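Local coordinates for protein lipase (Rhizopus chinensis, PDB 6A0W) that probably hydrolyses the ester bonds of lipids as a class 3 lipase, with an N-terminal polypeptide segment that regulates its affinity for substrate, at residues 82-85 / 90-93; 141-144 / 149-152. All blocks are in the same frame, centred on the assembly; numbering follows the deposited sequence.

Contact 1: residues 82-85 / 90-93; sequences TFTS and TNGF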
ATOM      1  N   THR A  82      -3.849   8.465  16.432  1.00 29.24           N
ATOM      2  CA  THR A  82      -4.685   8.252  15.240  1.00 36.82           C
ATOM      3  C   THR A  82      -5.040   9.599  14.651  1.00 33.34           C
ATOM      4  O   THR A  82      -4.853  10.593  15.320  1.00 36.84           O
ATOM      5  CB  THR A  82      -5.977   7.489  15.568  1.00 33.57           C
ATOM      6  OG1 THR A  82      -6.817   8.303  16.365  1.00 44.15           O
ATOM      7  CG2 THR A  82      -5.670   6.219  16.363  1.00 33.22           C
ATOM      8  N   PHE A  83      -5.383   9.630  13.371  1.00 33.93           N
ATOM      9  CA  PHE A  83      -5.687  10.877  12.663  1.00 36.79           C
ATOM     10  C   PHE A  83      -6.630  10.648  11.466  1.00 35.12           C
ATOM     11  O   PHE A  83      -6.708   9.558  10.904  1.00 29.46           O
ATOM     12  CB  PHE A  83      -4.410  11.557  12.168  1.00 33.87           C
ATOM     13  CG  PHE A  83      -3.491  10.650  11.413  1.00 32.81           C
ATOM     14  CD1 PHE A  83      -2.559   9.874  12.085  1.00 35.29           C
ATOM     15  CD2 PHE A  83      -3.576  10.550  10.040  1.00 30.69           C
ATOM     16  CE1 PHE A  83      -1.732   9.001  11.393  1.00 33.93           C
ATOM     17  CE2 PHE A  83      -2.738   9.696   9.342  1.00 35.38           C
ATOM     18  CZ  PHE A  83      -1.818   8.929  10.022  1.00 32.06           C
ATOM     19  N   THR A  84      -7.323  11.697  11.059  1.00 30.48           N
ATOM     20  CA  THR A  84      -8.323  11.605  10.036  1.00 30.59           C
ATOM     21  C   THR A  84      -8.325  12.924   9.309  1.00 33.26           C
ATOM     22  O   THR A  84      -8.239  13.956   9.945  1.00 35.00           O
ATOM     23  CB  THR A  84      -9.715  11.396  10.657  1.00 39.39           C
ATOM     24  OG1 THR A  84      -9.746  10.139  11.339  1.00 38.90           O
ATOM     25  CG2 THR A  84     -10.807  11.368   9.566  1.00 35.71           C
ATOM     26  N   SER A  85      -8.315  12.898   7.985  1.00 35.26           N
ATOM     27  CA  SER A  85      -8.621  14.063   7.182  1.00 34.17           C
ATOM     28  C   SER A  85      -9.955  13.827   6.458  1.00 35.77           C
ATOM     29  O   SER A  85     -10.075  12.935   5.625  1.00 33.44           O
ATOM     30  CB  SER A  85      -7.494  14.349   6.180  1.00 37.87           C
ATOM     31  OG  SER A  85      -7.900  15.210   5.096  1.00 40.38           O
ATOM     32  N   THR A  90      -9.245  10.203   4.585  1.00 33.07           N
ATOM     33  CA  THR A  90      -7.942   9.598   4.789  1.00 27.67           C
ATOM     34  C   THR A  90      -7.704   9.493   6.278  1.00 32.62           C
ATOM     35  O   THR A  90      -7.868  10.450   7.011  1.00 34.59           O
ATOM     36  CB  THR A  90      -6.844  10.417   4.090  1.00 32.68           C
ATOM     37  OG1 THR A  90      -7.120  10.493   2.682  1.00 30.32           O
ATOM     38  CG2 THR A  90      -5.477   9.802   4.320  1.00 35.35           C
ATOM     39  N   ASN A  91      -7.375   8.296   6.724  1.00 29.74           N
ATOM     40  CA  ASN A  91      -7.264   7.989   8.130  1.00 29.95           C
ATOM     41  C   ASN A  91      -5.960   7.223   8.333  1.00 34.17           C
ATOM     42  O   ASN A  91      -5.455   6.601   7.415  1.00 32.37           O
ATOM     43  CB  ASN A  91      -8.438   7.109   8.575  1.00 34.00           C
ATOM     44  CG  ASN A  91      -9.800   7.789   8.413  1.00 35.28           C
ATOM     45  OD1 ASN A  91     -10.307   8.313   9.390  1.00 38.52           O
ATOM     46  ND2 ASN A  91     -10.421   7.717   7.219  1.00 29.59           N
ATOM     47  N   GLY A  92      -5.443   7.217   9.554  1.00 31.74           N
ATOM     48  CA  GLY A  92      -4.255   6.463   9.848  1.00 29.75           C
ATOM     49  C   GLY A  92      -3.906   6.494  11.305  1.00 31.12           C
ATOM     50  O   GLY A  92      -4.604   7.094  12.140  1.00 32.34           O
ATOM     51  N   PHE A  93      -2.829   5.801  11.604  1.00 27.58           N
ATOM     52  CA  PHE A  93      -2.360   5.674  12.947  1.00 28.19           C
ATOM     53  C   PHE A  93      -0.869   5.399  12.998  1.00 29.37           C
ATOM     54  O   PHE A  93      -0.277   4.962  12.018  1.00 27.69           O
ATOM     55  CB  PHE A  93      -3.137   4.588  13.699  1.00 25.14           C
ATOM     56  CG  PHE A  93      -2.958   3.188  13.167  1.00 29.33           C
ATOM     57  CD1 PHE A  93      -1.909   2.395  13.616  1.00 30.41           C
ATOM     58  CD2 PHE A  93      -3.975   2.575  12.455  1.00 30.46           C
ATOM     59  CE1 PHE A  93      -1.778   1.089  13.172  1.00 32.49           C
ATOM     60  CE2 PHE A  93      -3.872   1.253  12.034  1.00 30.34           C
ATOM     61  CZ  PHE A  93      -2.778   0.499  12.416  1.00 30.00           C
TER
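Phe83 and Gly92 face each other near the turn end of an antiparallel beta hairpin, strand 78-85 returning as strand 90-97 at the edge of the central sheet of an alpha/beta-hydrolase fold. The backbone bonds come in two reciprocal pairs. Phe83 N reaches Gly92 O at 2.9 Å and Gly92 N returns to Phe83 O at 3.0 Å; towards the turn, Ser85 N meets Thr90 O at 2.7 Å, the straightest of the four (168° at the hydrogen), and Thr90 N returns to Ser85 O at 3.0 Å. Thr82–Phe93 and Thr84–Asn91 are the alternating non-hydrogen-bonded pairs.

Aromatic packing uses the glycine. With CG set between its own N and carbonyl carbon (chi1 50°), Phe83 swings its ring flat across the strand, and Gly92 CA sits 3.8 Å from the ring centroid, 25° off the normal, in a CH-pi contact. Gly92, having no side chain, lets the ring settle directly onto its backbone.

On the face of Thr84 and Asn91, the side chains bond to each other. The two run alongside, and Thr84 OG1 donates to Asn91 OD1 at 2.7 Å, approaching out of the carbonyl plane, while Thr84 CG2 crowds the same oxygen at 3.1 Å. Asn91 ND2 is taken by Asp89. With its oxygen accepting and its nitrogen donating, the amide should be disfavoured from flipping, so the hairpin carries a polar pair on one face and an aromatic ring laid over glycine backbone on the other.

Contact 2: residues 141-144 / 149-152; sequences SSYN and DYFP
Tyr143 and Tyr150 join two turns of one long helix, 137-160, through their hydroxyls. Along 141-144, Ser142 turns back on its own helix, OG bonding to the Gly138 carbonyl, and it also pairs with Thr88 in the turn of the neighbouring hairpin, linking the helix to that turn. Tyr143 then makes the reach across. Its CG lies anti to the backbone N (chi1 -177°), which sends the ring along the helix towards the later turn, and its OH receives the proton of Tyr150 OH at 2.6 Å.

In the alpha/beta-hydrolase fold helices flank the central sheet, and here helix 137-160 packs beside helix 173-188; from the latter Asp184 bonds to Tyr143 OH, which thus relays between Tyr150 and a carboxylate. An acceptor carboxylate there could polarise the Tyr143 hydroxyl and strengthen the bond it accepts. The two side chains cross at about a right angle, each hydroxyl reaching the rim of the partner ring and not a face. Beside the bond Tyr143 CE1 rests 3.7 Å from Tyr150 CE2, a small apolar contact. Tyr150 has chi1 at 93°, away from a staggered value, at a point where the helix is kinked: Asp149 N makes no bond to the preceding turn and Pro152 has no N-H to offer. The Tyr150 ring further meets Phe107 edge-to-face, and Ala181 touches it from helix 173-188.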
ATOM      1  N   SER A 141      -2.639  15.828  -2.224  1.00 35.08           N
ATOM      2  CA  SER A 141      -3.418  16.709  -1.310  1.00 39.72           C
ATOM      3  C   SER A 141      -3.780  16.039  -0.007  1.00 33.60           C
ATOM      4  O   SER A 141      -3.602  16.618   1.064  1.00 34.76           O
ATOM      5  CB  SER A 141      -4.724  17.204  -1.941  1.00 41.60           C
ATOM      6  OG  SER A 141      -4.960  16.539  -3.157  1.00 64.66           O
ATOM      7  N   SER A 142      -4.184  14.775  -0.084  1.00 32.18           N
ATOM      8  CA  SER A 142      -4.498  14.040   1.133  1.00 32.31           C
ATOM      9  C   SER A 142      -3.263  13.893   2.008  1.00 34.91           C
ATOM     10  O   SER A 142      -3.313  14.120   3.231  1.00 34.25           O
ATOM     11  CB  SER A 142      -5.123  12.665   0.822  1.00 34.04           C
ATOM     12  OG  SER A 142      -6.225  12.771  -0.043  1.00 32.01           O
ATOM     13  N   TYR A 143      -2.134  13.586   1.370  1.00 32.53           N
ATOM     14  CA  TYR A 143      -0.906  13.450   2.109  1.00 32.70           C
ATOM     15  C   TYR A 143      -0.597  14.754   2.842  1.00 33.21           C
ATOM     16  O   TYR A 143      -0.192  14.735   4.020  1.00 33.83           O
ATOM     17  CB  TYR A 143       0.288  13.023   1.209  1.00 30.46           C
ATOM     18  CG  TYR A 143       1.546  12.820   2.025  1.00 29.28           C
ATOM     19  CD1 TYR A 143       1.604  11.804   2.959  1.00 30.89           C
ATOM     20  CD2 TYR A 143       2.563  13.758   2.010  1.00 30.71           C
ATOM     21  CE1 TYR A 143       2.643  11.681   3.839  1.00 32.03           C
ATOM     22  CE2 TYR A 143       3.641  13.650   2.880  1.00 32.54           C
ATOM     23  CZ  TYR A 143       3.670  12.610   3.794  1.00 35.42           C
ATOM     24  OH  TYR A 143       4.681  12.484   4.723  1.00 31.36           O
ATOM     25  N   ASN A 144      -0.690  15.870   2.126  1.00 35.11           N
ATOM     26  CA  ASN A 144      -0.314  17.160   2.732  1.00 38.44           C
ATOM     27  C   ASN A 144      -1.226  17.567   3.904  1.00 37.33           C
ATOM     28  O   ASN A 144      -0.773  18.265   4.810  1.00 42.80           O
ATOM     29  CB  ASN A 144      -0.237  18.253   1.659  1.00 35.32           C
ATOM     30  CG  ASN A 144       1.052  18.180   0.853  1.00 30.58           C
ATOM     31  OD1 ASN A 144       2.088  17.991   1.409  1.00 36.44           O
ATOM     32  ND2 ASN A 144       0.966  18.269  -0.460  1.00 37.33           N
ATOM     33  N   ASP A 149      -0.144  15.553  11.071  1.00 37.68           N
ATOM     34  CA  ASP A 149      -0.586  14.727  12.186  1.00 34.59           C
ATOM     35  C   ASP A 149       0.459  13.669  12.523  1.00 34.16           C
ATOM     36  O   ASP A 149       0.602  13.287  13.679  1.00 42.08           O
ATOM     37  CB  ASP A 149      -1.918  14.034  11.826  1.00 41.73           C
ATOM     38  CG  ASP A 149      -2.994  15.012  11.431  1.00 42.23           C
ATOM     39  OD1 ASP A 149      -2.996  16.083  12.070  1.00 45.92           O
ATOM     40  OD2 ASP A 149      -3.815  14.712  10.519  1.00 44.43           O
ATOM     41  N   TYR A 150       1.029  13.008  11.517  1.00 33.52           N
ATOM     42  CA  TYR A 150       1.835  11.813  11.846  1.00 28.98           C
ATOM     43  C   TYR A 150       3.357  12.028  11.960  1.00 25.09           C
ATOM     44  O   TYR A 150       4.004  11.301  12.697  1.00 31.77           O
ATOM     45  CB  TYR A 150       1.530  10.639  10.880  1.00 29.54           C
ATOM     46  CG  TYR A 150       2.439  10.586   9.712  1.00 25.14           C
ATOM     47  CD1 TYR A 150       3.639   9.915   9.784  1.00 29.18           C
ATOM     48  CD2 TYR A 150       2.152  11.273   8.564  1.00 29.74           C
ATOM     49  CE1 TYR A 150       4.531   9.952   8.740  1.00 26.60           C
ATOM     50  CE2 TYR A 150       3.040  11.287   7.506  1.00 30.24           C
ATOM     51  CZ  TYR A 150       4.233  10.637   7.604  1.00 26.53           C
ATOM     52  OH  TYR A 150       5.157  10.699   6.554  1.00 31.08           O
ATOM     53  N   PHE A 151       3.918  12.904  11.129  1.00 28.13           N
ATOM     54  CA  PHE A 151       5.359  13.065  11.020  1.00 29.35           C
ATOM     55  C   PHE A 151       6.040  13.361  12.357  1.00 34.56           C
ATOM     56  O   PHE A 151       6.987  12.651  12.723  1.00 31.32           O
ATOM     57  CB  PHE A 151       5.689  14.144   9.989  1.00 35.74           C
ATOM     58  CG  PHE A 151       7.116  14.091   9.499  1.00 37.86           C
ATOM     59  CD1 PHE A 151       7.461  13.288   8.438  1.00 34.23           C
ATOM     60  CD2 PHE A 151       8.111  14.807  10.138  1.00 50.14           C
ATOM     61  CE1 PHE A 151       8.767  13.135   8.060  1.00 33.60           C
ATOM     62  CE2 PHE A 151       9.434  14.669   9.764  1.00 47.59           C
ATOM     63  CZ  PHE A 151       9.757  13.840   8.714  1.00 40.74           C
ATOM     64  N   PRO A 152       5.501  14.315  13.157  1.00 35.66           N
ATOM     65  CA  PRO A 152       6.176  14.624  14.450  1.00 33.56           C
ATOM     66  C   PRO A 152       6.170  13.442  15.374  1.00 32.10           C
ATOM     67  O   PRO A 152       7.094  13.257  16.150  1.00 37.78           O
ATOM     68  CB  PRO A 152       5.328  15.743  15.073  1.00 32.78           C
ATOM     69  CG  PRO A 152       4.312  16.120  14.023  1.00 38.19           C
ATOM     70  CD  PRO A 152       4.556  15.377  12.759  1.00 39.08           C
TER

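How the contacts relate
Contact 1 closes before contact 2 opens, so the two follow in series along the chain, and their centres lie about 9 Å apart on the same side of the molecule. The first belongs to the sheet-edge hairpin, the second to helix 137-160 lying against it. They meet at both ends of that helical stretch: Phe83 CE1 packs 3.7 Å from Tyr150 CB, Phe83 CB lies 3.5 Å from Asp149 CB, and near the hairpin turn Thr90 OG1 is 3.5 Å from Ser142 CB. One face of the hairpin thus seats the helix, a sheet–helix layer of the alpha/beta-hydrolase fold, whose probable nucleophile elbow lies near Thr90 without touching it.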